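Local coordinates for putative cytoplasmic protein (Salmonella typhimurium LT2, PDB 2Q02), which binds a zinc ion in a xylose isomerase-like TIM barrel and is possibly an isomerase, although its function is not established, at residues 24-29 and 61-66; 68-73 and 88-93; 103-108 and 137-142; 214-219 and 246-251; 225-230 and 267-272. All blocks are in the same frame, centred on the assembly; numbering follows the deposited sequence.

Five contacts tie strands, helices and loops of an eight-stranded parallel TIM barrel. Interactions 1, 2 and 3 follow one another along the chain; 4 and 5 come later and interleave, the chain running 214-219, 225-230, 246-251, 267-272. Interactions 2 and 3, centres about 14 Å apart, meet where strands 66-73 and 101-104 are neighbours in the sheet. Interactions 4 and 5, centres about 16 Å apart, touch through Leu218 and Ser219. Interaction 1, its centre about 19 Å from the chain centre, joins outer helical elements, as does interaction 5. Interactions 3 and 4 both reach the zinc, bringing its ligand Glu139 and the neighbouring Arg215 to the metal.

Interaction 1 (24-29 and 61-66); sequences FFRLVK and EKYGLE
Tyr63 lays one face of its ring over the backbone of helix 21-30. Its CG is anti to the carbonyl carbon (chi1 -64°), which starts the ring toward that helix. Arg26 CA makes a CH-pi contact over the face, 4.0 Å from the centroid of the Tyr63 ring and 23° off its normal. The Arg26 side chain then runs beside the phenol, pointing the same way, with CB 3.7 Å from Tyr63 CE1. Lys62 CG, of the preceding residue, lies against the opposite face near the rim.

A second CH-pi contact joins Leu65 to Phe25. Leu65 CD1 comes in off-centre, 3.6 Å from Phe25 CG, while the other methyl, CD2, meets Val28 CG1 at 3.9 Å. One leucine fork thus spans Phe25 and Val28, three residues apart on the helix. At the outer margin Lys29 lies across the turn, its CD 3.1 Å from Tyr63 O.

The phenol's polar end is held by Glu22 of helix 21-30, through a hydrogen bond between Tyr63 OH and Glu22 OE2. The turn itself is a Schellman motif, with Gly64 at positive phi (62°) ending helix 53-62. Helix 21-30 therefore packs against the C-terminal end of helix 53-62, while Phe25 and Val28 also touch Val36 of strand 35-39.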
# COMPACT_ATOMS: atom_id res chain seq x y z
N PHE A 24 -17.27 6.99 1.04
CA PHE A 24 -15.99 6.73 0.37
C PHE A 24 -16.20 5.84 -0.86
O PHE A 24 -15.73 6.15 -1.95
CB PHE A 24 -14.98 6.14 1.35
CG PHE A 24 -13.77 5.58 0.70
CD1 PHE A 24 -12.97 6.37 -0.11
CD2 PHE A 24 -13.40 4.25 0.89
CE1 PHE A 24 -11.85 5.86 -0.72
CE2 PHE A 24 -12.27 3.73 0.28
CZ PHE A 24 -11.50 4.53 -0.54
N PHE A 25 -16.93 4.74 -0.67
CA PHE A 25 -17.23 3.80 -1.76
C PHE A 25 -18.03 4.47 -2.87
O PHE A 25 -17.78 4.22 -4.05
CB PHE A 25 -18.03 2.58 -1.23
CG PHE A 25 -17.20 1.54 -0.48
CD1 PHE A 25 -15.91 1.81 -0.01
CD2 PHE A 25 -17.73 0.28 -0.23
CE1 PHE A 25 -15.19 0.85 0.67
CE2 PHE A 25 -17.00 -0.68 0.45
CZ PHE A 25 -15.73 -0.39 0.90
N ARG A 26 -18.99 5.31 -2.48
CA ARG A 26 -19.87 6.00 -3.44
C ARG A 26 -19.04 6.96 -4.31
O ARG A 26 -19.28 7.07 -5.51
CB ARG A 26 -21.02 6.73 -2.71
CG ARG A 26 -22.02 7.42 -3.64
CD ARG A 26 -23.25 7.96 -2.90
NE ARG A 26 -22.87 8.77 -1.75
CZ ARG A 26 -23.38 8.68 -0.51
NH1 ARG A 26 -24.37 7.83 -0.22
NH2 ARG A 26 -22.91 9.48 0.45
N LEU A 27 -18.06 7.62 -3.71
CA LEU A 27 -17.15 8.52 -4.43
C LEU A 27 -16.32 7.77 -5.46
O LEU A 27 -16.24 8.19 -6.63
CB LEU A 27 -16.24 9.25 -3.42
CG LEU A 27 -15.23 10.28 -3.90
CD1 LEU A 27 -14.95 11.23 -2.76
CD2 LEU A 27 -13.95 9.61 -4.38
N VAL A 28 -15.72 6.65 -5.04
CA VAL A 28 -14.89 5.82 -5.92
C VAL A 28 -15.71 5.30 -7.13
O VAL A 28 -15.20 5.27 -8.25
CB VAL A 28 -14.24 4.65 -5.15
CG1 VAL A 28 -13.52 3.70 -6.10
CG2 VAL A 28 -13.29 5.17 -4.10
N LYS A 29 -16.97 4.93 -6.90
CA LYS A 29 -17.86 4.53 -8.01
C LYS A 29 -18.20 5.73 -8.92
O LYS A 29 -18.17 5.58 -10.14
CB LYS A 29 -19.12 3.79 -7.53
CG LYS A 29 -20.23 3.62 -8.62
CD LYS A 29 -20.62 2.15 -8.85
CE LYS A 29 -21.75 1.98 -9.90
NZ LYS A 29 -23.06 2.57 -9.46
N GLU A 61 -20.17 -4.46 -2.88
CA GLU A 61 -20.91 -5.08 -3.98
C GLU A 61 -21.92 -4.11 -4.61
O GLU A 61 -22.15 -4.13 -5.83
CB GLU A 61 -21.58 -6.34 -3.47
CG GLU A 61 -22.36 -7.11 -4.53
CD GLU A 61 -23.00 -8.39 -3.98
OE1 GLU A 61 -22.45 -8.97 -2.99
OE2 GLU A 61 -24.03 -8.83 -4.55
N LYS A 62 -22.52 -3.25 -3.79
CA LYS A 62 -23.46 -2.21 -4.24
C LYS A 62 -22.81 -1.18 -5.17
O LYS A 62 -23.44 -0.69 -6.11
CB LYS A 62 -24.04 -1.51 -3.00
CG LYS A 62 -25.02 -0.39 -3.23
CD LYS A 62 -25.50 0.14 -1.89
CE LYS A 62 -26.81 0.91 -2.02
NZ LYS A 62 -26.57 2.22 -2.64
N TYR A 63 -21.54 -0.86 -4.89
CA TYR A 63 -20.80 0.12 -5.67
C TYR A 63 -19.79 -0.54 -6.63
O TYR A 63 -18.96 0.14 -7.23
CB TYR A 63 -20.12 1.12 -4.74
CG TYR A 63 -21.14 1.93 -3.97
CD1 TYR A 63 -21.85 2.95 -4.58
CD2 TYR A 63 -21.43 1.65 -2.64
CE1 TYR A 63 -22.79 3.70 -3.89
CE2 TYR A 63 -22.38 2.38 -1.94
CZ TYR A 63 -23.06 3.40 -2.57
OH TYR A 63 -24.00 4.14 -1.89
N GLY A 64 -19.89 -1.85 -6.78
CA GLY A 64 -19.08 -2.60 -7.74
C GLY A 64 -17.58 -2.53 -7.50
O GLY A 64 -16.80 -2.43 -8.45
N LEU A 65 -17.18 -2.60 -6.23
CA LEU A 65 -15.78 -2.43 -5.82
C LEU A 65 -15.18 -3.72 -5.31
O LEU A 65 -15.85 -4.49 -4.61
CB LEU A 65 -15.65 -1.39 -4.71
CG LEU A 65 -16.30 -0.04 -5.00
CD1 LEU A 65 -16.10 0.89 -3.82
CD2 LEU A 65 -15.77 0.57 -6.29
N GLU A 66 -13.93 -3.94 -5.68
CA GLU A 66 -13.09 -4.96 -5.05
C GLU A 66 -12.27 -4.30 -3.95
O GLU A 66 -11.58 -3.32 -4.19
CB GLU A 66 -12.14 -5.60 -6.07
CG GLU A 66 -10.89 -6.25 -5.45
CD GLU A 66 -10.12 -7.19 -6.40
OE1 GLU A 66 -9.83 -6.81 -7.56
OE2 GLU A 66 -9.79 -8.33 -5.95

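Interaction 2 (68-73 and 88-93); sequences VTINAV and EGLLRD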
# COMPACT_ATOMS: atom_id res chain seq x y z
N VAL A 68 -9.07 -4.52 -2.34
CA VAL A 68 -7.85 -5.21 -2.77
C VAL A 68 -6.97 -5.55 -1.58
O VAL A 68 -6.47 -6.67 -1.49
CB VAL A 68 -7.02 -4.37 -3.78
CG1 VAL A 68 -5.74 -5.11 -4.15
CG2 VAL A 68 -7.85 -4.01 -5.05
N THR A 69 -6.76 -4.60 -0.67
CA THR A 69 -6.00 -4.94 0.55
C THR A 69 -6.58 -4.31 1.78
O THR A 69 -7.43 -3.42 1.72
CB THR A 69 -4.50 -4.49 0.51
OG1 THR A 69 -4.38 -3.12 0.91
CG2 THR A 69 -3.89 -4.66 -0.88
N ILE A 70 -6.07 -4.81 2.91
CA ILE A 70 -6.13 -4.10 4.17
C ILE A 70 -4.72 -3.69 4.60
O ILE A 70 -3.78 -4.46 4.47
CB ILE A 70 -6.83 -4.97 5.23
CG1 ILE A 70 -8.32 -5.08 4.85
CG2 ILE A 70 -6.65 -4.37 6.62
CD1 ILE A 70 -9.10 -6.02 5.70
N ASN A 71 -4.59 -2.46 5.04
CA ASN A 71 -3.36 -1.92 5.63
C ASN A 71 -3.59 -1.71 7.12
O ASN A 71 -4.51 -0.96 7.46
CB ASN A 71 -3.01 -0.54 5.06
CG ASN A 71 -2.61 -0.58 3.61
OD1 ASN A 71 -1.41 -0.50 3.31
ND2 ASN A 71 -3.60 -0.70 2.69
N ALA A 72 -2.78 -2.28 8.03
CA ALA A 72 -1.63 -3.15 7.74
C ALA A 72 -1.21 -3.77 9.05
O ALA A 72 -1.60 -3.26 10.11
CB ALA A 72 -0.47 -2.36 7.15
N VAL A 73 -0.46 -4.87 8.98
CA VAL A 73 0.19 -5.44 10.15
C VAL A 73 1.49 -4.70 10.42
O VAL A 73 2.30 -4.55 9.50
CB VAL A 73 0.62 -6.87 9.95
CG1 VAL A 73 1.30 -7.40 11.25
CG2 VAL A 73 -0.55 -7.73 9.53
N GLU A 88 -4.04 -12.05 13.42
CA GLU A 88 -5.24 -12.88 13.33
C GLU A 88 -6.53 -12.03 13.27
O GLU A 88 -7.49 -12.34 12.53
CB GLU A 88 -5.31 -13.85 14.52
CG GLU A 88 -4.19 -14.92 14.56
CD GLU A 88 -4.27 -15.84 15.79
OE1 GLU A 88 -4.85 -15.39 16.81
OE2 GLU A 88 -3.77 -17.00 15.74
N GLY A 89 -6.57 -10.95 14.05
CA GLY A 89 -7.70 -10.03 14.04
C GLY A 89 -7.85 -9.37 12.69
O GLY A 89 -8.96 -9.22 12.20
N LEU A 90 -6.73 -8.99 12.09
CA LEU A 90 -6.72 -8.37 10.77
C LEU A 90 -6.99 -9.36 9.63
O LEU A 90 -7.55 -8.98 8.59
CB LEU A 90 -5.41 -7.63 10.52
CG LEU A 90 -5.26 -6.29 11.24
CD1 LEU A 90 -3.78 -5.84 11.29
CD2 LEU A 90 -6.13 -5.21 10.58
N LEU A 91 -6.57 -10.62 9.82
CA LEU A 91 -6.92 -11.70 8.89
C LEU A 91 -8.42 -12.00 8.89
O LEU A 91 -9.00 -12.23 7.82
CB LEU A 91 -6.10 -12.95 9.17
CG LEU A 91 -4.62 -12.84 8.74
CD1 LEU A 91 -3.79 -13.94 9.38
CD2 LEU A 91 -4.46 -12.88 7.20
N ARG A 92 -9.06 -11.98 10.06
CA ARG A 92 -10.53 -12.07 10.13
C ARG A 92 -11.20 -10.92 9.40
O ARG A 92 -12.21 -11.12 8.71
CB ARG A 92 -11.04 -12.00 11.58
CG ARG A 92 -10.84 -13.24 12.39
CD ARG A 92 -11.29 -13.01 13.84
NE ARG A 92 -10.20 -13.39 14.74
CZ ARG A 92 -9.70 -12.65 15.73
NH1 ARG A 92 -10.21 -11.46 16.02
NH2 ARG A 92 -8.70 -13.12 16.45
N ASP A 93 -10.66 -9.71 9.61
CA ASP A 93 -11.19 -8.49 8.99
C ASP A 93 -11.14 -8.58 7.47
O ASP A 93 -12.09 -8.20 6.78
CB ASP A 93 -10.38 -7.26 9.45
CG ASP A 93 -10.76 -6.81 10.85
OD1 ASP A 93 -11.82 -7.24 11.36
OD2 ASP A 93 -9.98 -6.01 11.43
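Ile70 and Leu90 meet where strand 66-73 and helix 81-97 run almost antiparallel, their short axes 169° apart in direction and 9.1 Å apart at closest approach. This is the first half of a right-handed beta-alpha-beta crossover, the repeating unit of the TIM barrel: the chain leaves the strand, returns along the outside as a helix and re-enters the sheet as strand 101-104. The backbones come nearest at Val73 and Leu90, whose CA atoms are 7.5 Å apart, a spacing that side chains must bridge.

Leu90 does most of the bridging. Its CG, anti to the carbonyl carbon (chi1 -76°), is directed to the strand, and from there the two methyls diverge. CD2 meets Ile70 CG2 at 4.1 Å; CD1 reaches farther up the strand, to Val73 CG2. These side-chain contacts are apolar; Leu90 CD1 is also 3.6 Å from Ala72 O.

Asn71, the alternate residue, points the other way, into the barrel, where its ND2 hydrogen-bonds Glu37. Ala72, preceded by a cis peptide, also turns its methyl from the helix, with its side chain about 6 Å from that of zinc-binding Glu139. Asp93, whose carboxylate is held by Tyr53, offers the helix backbone to the other branch of Ile70: the terminal methyl CD1 of Ile70 rests 3.7 Å from Asp93 C.

Interaction 3 (103-108 and 137-142); sequences VLCPLN and LVEPLG. With ZN (zinc ion), chain E.
Leu104 is gripped by two backbone bonds that hold the tight part of this contact. Its N donates to Leu137 O at 2.7 Å, and its O accepts from Glu139 N at 2.9 Å with an N-H...O angle of 177°, the pattern of neighbouring parallel strands. Val103 pairs with Leu137 and Leu104 with Val138. Side chains alternate: Val103 and Leu137 share one face of the sheet, Leu104 and Val138 the other. Close packing continues just past the strands, where Pro106 CD lies 3.1 Å from Glu139 O and the proline ring rests on Leu141, whose CG is 3.7 Å from Pro106 CD.

The looser side is formed by partly exposed residues. Leu141 CD1 reaches on to Asn108 CB at 3.8 Å, and Cys105 keeps its SG 4.1 Å from Glu139 OE1.

Glu139 itself stretches from the strand end with CG anti to the backbone N (chi1 177°) and an extended chain beyond. OE2 binds the zinc ion at 2.1 Å, whereas OE1 stands 3.2 Å from the metal, beside Val103 CG1. Asp170, His197 and Glu245 complete the protein ligands.

The pair is part of the barrel wall: strand 101-104 also bonds to strand 66-73, helix 115-130 links it to strand 135-138, and strand 166-170 follows with Leu168 touching both Val103 and Glu139.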
# COMPACT_ATOMS: atom_id res chain seq x y z
N VAL A 103 -1.54 -6.27 4.11
CA VAL A 103 -0.22 -5.67 4.01
C VAL A 103 0.60 -5.86 5.28
O VAL A 103 0.08 -5.69 6.39
CB VAL A 103 -0.32 -4.15 3.72
CG1 VAL A 103 1.06 -3.50 3.72
CG2 VAL A 103 -1.03 -3.90 2.41
N LEU A 104 1.88 -6.16 5.10
CA LEU A 104 2.82 -6.40 6.21
C LEU A 104 3.96 -5.36 6.20
O LEU A 104 4.63 -5.15 5.17
CB LEU A 104 3.42 -7.80 6.09
CG LEU A 104 2.42 -8.96 6.13
CD1 LEU A 104 3.02 -10.22 5.56
CD2 LEU A 104 1.96 -9.24 7.55
N CYS A 105 4.16 -4.70 7.33
CA CYS A 105 5.17 -3.66 7.44
C CYS A 105 6.23 -4.04 8.45
O CYS A 105 5.89 -4.48 9.56
CB CYS A 105 4.55 -2.34 7.89
SG CYS A 105 3.56 -1.54 6.61
N PRO A 106 7.51 -3.78 8.12
CA PRO A 106 8.63 -4.19 8.97
C PRO A 106 8.82 -3.27 10.15
O PRO A 106 8.39 -2.13 10.10
CB PRO A 106 9.85 -4.05 8.05
CG PRO A 106 9.49 -2.87 7.16
CD PRO A 106 7.98 -3.03 6.93
N LEU A 107 9.49 -3.76 11.18
CA LEU A 107 9.88 -2.94 12.32
C LEU A 107 10.63 -1.70 11.84
O LEU A 107 11.44 -1.76 10.91
CB LEU A 107 10.73 -3.73 13.33
CG LEU A 107 11.12 -2.98 14.61
CD1 LEU A 107 9.93 -2.82 15.57
CD2 LEU A 107 12.28 -3.65 15.33
N ASN A 108 10.34 -0.56 12.46
CA ASN A 108 10.87 0.72 11.99
C ASN A 108 11.17 1.60 13.19
O ASN A 108 10.63 2.69 13.34
CB ASN A 108 9.89 1.36 10.97
CG ASN A 108 10.39 2.68 10.37
OD1 ASN A 108 11.47 2.76 9.81
ND2 ASN A 108 9.57 3.72 10.47
N LEU A 137 1.26 -9.10 1.36
CA LEU A 137 2.06 -8.10 0.68
C LEU A 137 3.07 -7.49 1.67
O LEU A 137 2.68 -6.82 2.65
CB LEU A 137 1.16 -7.02 0.08
CG LEU A 137 0.34 -7.38 -1.15
CD1 LEU A 137 -0.58 -6.25 -1.51
CD2 LEU A 137 1.27 -7.75 -2.32
N VAL A 138 4.36 -7.75 1.43
CA VAL A 138 5.43 -7.20 2.26
C VAL A 138 5.83 -5.85 1.71
O VAL A 138 6.28 -5.75 0.56
CB VAL A 138 6.66 -8.11 2.25
CG1 VAL A 138 7.82 -7.45 2.95
CG2 VAL A 138 6.31 -9.48 2.89
N GLU A 139 5.66 -4.80 2.51
CA GLU A 139 5.99 -3.44 2.09
C GLU A 139 7.23 -2.94 2.81
O GLU A 139 7.16 -2.57 3.98
CB GLU A 139 4.87 -2.47 2.42
CG GLU A 139 5.19 -1.01 2.07
CD GLU A 139 3.95 -0.14 2.02
OE1 GLU A 139 2.95 -0.51 2.66
OE2 GLU A 139 3.99 0.91 1.35
N PRO A 140 8.38 -2.94 2.12
CA PRO A 140 9.54 -2.26 2.67
C PRO A 140 9.29 -0.76 2.92
O PRO A 140 8.61 -0.08 2.13
CB PRO A 140 10.62 -2.44 1.59
CG PRO A 140 10.16 -3.50 0.69
CD PRO A 140 8.67 -3.59 0.83
N LEU A 141 9.84 -0.27 4.04
CA LEU A 141 9.79 1.13 4.41
C LEU A 141 11.17 1.72 4.23
O LEU A 141 12.15 1.17 4.72
CB LEU A 141 9.39 1.31 5.87
CG LEU A 141 8.14 0.57 6.32
CD1 LEU A 141 7.99 0.68 7.80
CD2 LEU A 141 6.91 1.08 5.62
N GLY A 142 11.24 2.84 3.53
CA GLY A 142 12.52 3.45 3.15
C GLY A 142 13.25 4.22 4.24
O GLY A 142 14.41 4.58 4.07
ZN ZN E . 2.37 2.24 1.09

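Interaction 4 (214-219 and 246-251); sequences QRIMLS and PFSSQL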
# COMPACT_ATOMS: atom_id res chain seq x y z
N GLN A 214 4.28 14.54 4.61
CA GLN A 214 4.53 15.29 3.37
C GLN A 214 3.88 14.63 2.15
O GLN A 214 3.94 15.17 1.06
CB GLN A 214 6.03 15.42 3.11
CG GLN A 214 6.76 16.42 4.00
CD GLN A 214 7.05 15.88 5.40
OE1 GLN A 214 7.75 14.89 5.57
NE2 GLN A 214 6.51 16.54 6.40
N ARG A 215 3.28 13.47 2.34
CA ARG A 215 2.80 12.70 1.21
C ARG A 215 1.41 13.16 0.83
O ARG A 215 0.43 12.92 1.56
CB ARG A 215 2.82 11.19 1.52
CG ARG A 215 4.22 10.61 1.60
CD ARG A 215 4.20 9.24 2.15
NE ARG A 215 3.53 8.32 1.24
CZ ARG A 215 3.40 7.01 1.46
NH1 ARG A 215 3.89 6.44 2.56
NH2 ARG A 215 2.75 6.28 0.56
N ILE A 216 1.34 13.81 -0.33
CA ILE A 216 0.08 14.29 -0.90
C ILE A 216 -0.21 13.53 -2.21
O ILE A 216 0.03 12.34 -2.29
CB ILE A 216 0.09 15.83 -1.04
CG1 ILE A 216 1.19 16.33 -2.01
CG2 ILE A 216 0.29 16.44 0.32
CD1 ILE A 216 1.26 17.85 -2.12
N MSE A 217 -0.76 14.19 -3.21
CA MSE A 217 -1.05 13.55 -4.47
C MSE A 217 -0.09 14.03 -5.58
O MSE A 217 0.84 14.81 -5.31
CB MSE A 217 -2.54 13.73 -4.80
CG MSE A 217 -3.43 12.90 -3.87
SE MSE A 217 -3.44 10.95 -4.35
CE MSE A 217 -4.64 11.09 -5.86
N LEU A 218 -0.29 13.53 -6.80
CA LEU A 218 0.69 13.74 -7.87
C LEU A 218 0.50 15.10 -8.52
O LEU A 218 -0.61 15.45 -8.88
CB LEU A 218 0.60 12.62 -8.92
CG LEU A 218 0.86 11.22 -8.35
CD1 LEU A 218 0.88 10.13 -9.46
CD2 LEU A 218 2.15 11.18 -7.55
N SER A 219 1.57 15.87 -8.62
CA SER A 219 1.54 17.11 -9.37
C SER A 219 2.80 17.21 -10.23
O SER A 219 3.65 16.31 -10.20
CB SER A 219 1.43 18.32 -8.43
OG SER A 219 2.69 18.68 -7.89
N PRO A 246 -1.96 8.80 -0.33
CA PRO A 246 -1.48 9.94 0.42
C PRO A 246 -1.71 9.81 1.95
O PRO A 246 -2.59 9.05 2.38
CB PRO A 246 -2.31 11.08 -0.15
CG PRO A 246 -3.57 10.45 -0.52
CD PRO A 246 -3.20 9.11 -1.05
N PHE A 247 -0.92 10.54 2.75
CA PHE A 247 -0.98 10.51 4.23
C PHE A 247 -1.14 11.87 4.93
O PHE A 247 -1.50 11.93 6.12
CB PHE A 247 0.30 9.90 4.79
CG PHE A 247 0.28 8.43 4.89
CD1 PHE A 247 -0.22 7.81 6.03
CD2 PHE A 247 0.80 7.64 3.86
CE1 PHE A 247 -0.24 6.43 6.14
CE2 PHE A 247 0.80 6.26 3.96
CZ PHE A 247 0.28 5.65 5.11
N SER A 248 -0.84 12.96 4.23
CA SER A 248 -0.80 14.29 4.85
C SER A 248 -2.07 14.67 5.62
O SER A 248 -3.17 14.28 5.25
CB SER A 248 -0.55 15.35 3.78
OG SER A 248 -0.74 16.64 4.31
N SER A 249 -1.91 15.47 6.66
CA SER A 249 -3.04 16.04 7.39
C SER A 249 -3.77 17.09 6.56
O SER A 249 -4.90 17.46 6.87
CB SER A 249 -2.58 16.67 8.71
OG SER A 249 -1.75 17.79 8.48
N GLN A 250 -3.11 17.59 5.51
CA GLN A 250 -3.77 18.49 4.55
C GLN A 250 -5.02 17.82 3.93
O GLN A 250 -5.95 18.49 3.49
CB GLN A 250 -2.83 18.86 3.38
CG GLN A 250 -1.67 19.84 3.66
CD GLN A 250 -0.75 19.99 2.42
OE1 GLN A 250 -1.20 20.43 1.34
NE2 GLN A 250 0.52 19.60 2.56
N LEU A 251 -5.01 16.49 3.87
CA LEU A 251 -6.13 15.72 3.32
C LEU A 251 -7.45 15.98 4.04
O LEU A 251 -8.49 16.07 3.38
CB LEU A 251 -5.84 14.22 3.38
CG LEU A 251 -4.72 13.69 2.48
CD1 LEU A 251 -4.37 12.27 2.89
CD2 LEU A 251 -5.10 13.72 1.01
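Arg215 O takes two backbone hydrogen bonds from consecutive residues, Phe247 N and Ser248 N, each at 3.0 Å. The donors arrive from opposite faces of the carbonyl plane, both tilted out of it, so the oxygen is pinned from both sides and the loop after strand 193-198 is tied to that after strand 242-244.

Arg215 CG is anti to its carbonyl carbon (chi1 -70°), starting a side chain that runs beside Phe247 in the same direction. Phe247 CD2 sits over the centre of one guanidinium face, 3.6 Å from Arg215 CZ, but the two planes are turned 55° apart, far from a parallel stack. Around Arg215, NE bonds Ser199, NH1 forms a salt bridge with Asp212, and NH2 bonds Glu245 and Asp170, fixing the group's rotation.

Van der Waals contacts extend the joint. Ile216 CG2 meets Ser248 CB at 3.7 Å, and the selenium of selenomethionine Met217 lies 3.8 Å from Pro246 CD. Ser248 OG accepts from Gln250 N at 2.8 Å, making an ST turn.

Because Glu245 and Asp170 are zinc ligands, Arg215 is a second-shell residue whose NH2 bonds help position them. Loops at the C-terminal ends of the barrel strands are where TIM barrels characteristically build their active sites.

Interaction 5 (225-230 and 267-272); sequences QNYQQV and VSLLLQ
Tyr227 and Leu270 mark the closest backbone approach, their CA atoms 6.0 Å apart, where helices 226-235 and 256-271 cross at -59° with short axes 10.3 Å from each other. Both belong to the outer layer of helices of the TIM barrel, one following strand 193-198 and the other strand 242-244, and the contact joins the start of the first to the C-terminal part of the second.

Tyr227 carries most of it. CG is anti to the backbone N (chi1 -172°), which starts the ring out toward the other helix. There its CD1-CE1 side meets backbone oxygens: Leu269 O lies near the ring plane, at the edge, 3.4 Å from Tyr227 CE1, and Leu270 O approaches the same CE1 obliquely at 3.3 Å. Nearer the barrel, Leu270 CD2 touches both Tyr227 CD1, at 4.2 Å, and Val230 CG2, at 4.3 Å. Leu270 and Val230 both touch Leu198 of the sheet, so this inner part of the joint merges with the layer between barrel and helices.

On the outer side the C-terminal residue folds back over helix 256-271. Gln272 CG stands 4.1 Å from Tyr227 CE1, and the extended chain beyond it brings Gln272 NE2 within 3.1 Å of Leu269 O, a hydrogen bond that lies in the carbonyl plane on a lone pair.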
# COMPACT_ATOMS: atom_id res chain seq x y z
N GLN A 225 9.73 11.61 -8.55
CA GLN A 225 9.79 10.97 -9.86
C GLN A 225 8.79 9.82 -10.02
O GLN A 225 9.13 8.77 -10.54
CB GLN A 225 11.22 10.50 -10.20
CG GLN A 225 12.15 11.64 -10.60
CD GLN A 225 13.43 11.15 -11.27
OE1 GLN A 225 13.48 10.96 -12.48
NE2 GLN A 225 14.48 10.94 -10.47
N ASN A 226 7.55 10.02 -9.57
CA ASN A 226 6.53 8.98 -9.74
C ASN A 226 6.29 8.64 -11.22
O ASN A 226 6.24 7.47 -11.55
CB ASN A 226 5.21 9.37 -9.08
CG ASN A 226 5.25 9.21 -7.57
OD1 ASN A 226 4.66 8.29 -7.01
ND2 ASN A 226 5.95 10.12 -6.91
N TYR A 227 6.16 9.66 -12.09
CA TYR A 227 5.92 9.43 -13.52
C TYR A 227 6.97 8.50 -14.05
O TYR A 227 6.65 7.54 -14.75
CB TYR A 227 5.93 10.74 -14.33
CG TYR A 227 5.49 10.59 -15.81
CD1 TYR A 227 4.15 10.64 -16.16
CD2 TYR A 227 6.43 10.38 -16.83
CE1 TYR A 227 3.74 10.50 -17.51
CE2 TYR A 227 6.03 10.23 -18.17
CZ TYR A 227 4.68 10.29 -18.51
OH TYR A 227 4.25 10.13 -19.84
N GLN A 228 8.22 8.78 -13.69
CA GLN A 228 9.35 7.98 -14.17
C GLN A 228 9.44 6.62 -13.50
O GLN A 228 9.82 5.64 -14.15
CB GLN A 228 10.67 8.74 -14.00
CG GLN A 228 10.81 9.96 -14.90
CD GLN A 228 10.50 11.29 -14.22
OE1 GLN A 228 9.71 11.36 -13.26
NE2 GLN A 228 11.12 12.35 -14.72
N GLN A 229 9.09 6.54 -12.23
CA GLN A 229 9.05 5.23 -11.55
C GLN A 229 7.97 4.35 -12.17
O GLN A 229 8.18 3.16 -12.31
CB GLN A 229 8.80 5.35 -10.05
CG GLN A 229 9.99 5.80 -9.22
CD GLN A 229 9.73 5.59 -7.73
OE1 GLN A 229 9.43 4.47 -7.29
NE2 GLN A 229 9.80 6.67 -6.94
N VAL A 230 6.83 4.94 -12.51
CA VAL A 230 5.71 4.22 -13.09
C VAL A 230 6.02 3.82 -14.52
O VAL A 230 5.65 2.73 -14.93
CB VAL A 230 4.40 5.06 -13.11
CG1 VAL A 230 3.35 4.43 -14.05
CG2 VAL A 230 3.83 5.23 -11.71
N VAL A 267 -4.26 10.78 -12.05
CA VAL A 267 -4.42 9.86 -13.19
C VAL A 267 -4.01 10.51 -14.50
O VAL A 267 -3.18 9.96 -15.23
CB VAL A 267 -5.86 9.30 -13.27
CG1 VAL A 267 -6.17 8.66 -14.64
CG2 VAL A 267 -6.06 8.25 -12.16
N SER A 268 -4.58 11.69 -14.77
CA SER A 268 -4.32 12.44 -16.01
C SER A 268 -2.85 12.77 -16.20
O SER A 268 -2.36 12.82 -17.32
CB SER A 268 -5.13 13.73 -16.04
OG SER A 268 -6.51 13.43 -16.16
N LEU A 269 -2.16 13.02 -15.09
CA LEU A 269 -0.73 13.26 -15.13
C LEU A 269 0.06 12.05 -15.64
O LEU A 269 1.07 12.22 -16.32
CB LEU A 269 -0.23 13.66 -13.75
CG LEU A 269 1.19 14.22 -13.71
CD1 LEU A 269 1.23 15.53 -12.88
CD2 LEU A 269 2.20 13.17 -13.18
N LEU A 270 -0.40 10.85 -15.33
CA LEU A 270 0.31 9.63 -15.72
C LEU A 270 0.04 9.29 -17.18
O LEU A 270 0.92 8.79 -17.88
CB LEU A 270 -0.07 8.45 -14.80
CG LEU A 270 0.32 8.70 -13.34
CD1 LEU A 270 -0.35 7.71 -12.40
CD2 LEU A 270 1.84 8.70 -13.17
N LEU A 271 -1.16 9.61 -17.65
CA LEU A 271 -1.56 9.27 -19.02
C LEU A 271 -1.22 10.37 -20.06
O LEU A 271 -1.49 10.19 -21.26
CB LEU A 271 -3.06 8.93 -19.04
CG LEU A 271 -3.47 7.85 -18.01
CD1 LEU A 271 -4.98 7.60 -17.98
CD2 LEU A 271 -2.74 6.54 -18.26
N GLN A 272 -0.63 11.48 -19.61
CA GLN A 272 -0.38 12.64 -20.50
C GLN A 272 0.59 12.34 -21.65
O GLN A 272 1.29 11.33 -21.68
CB GLN A 272 0.16 13.83 -19.70
CG GLN A 272 1.58 13.63 -19.16
CD GLN A 272 2.17 14.89 -18.56
OE1 GLN A 272 2.35 15.88 -19.26
NE2 GLN A 272 2.47 14.85 -17.27
OXT GLN A 272 0.70 13.14 -22.58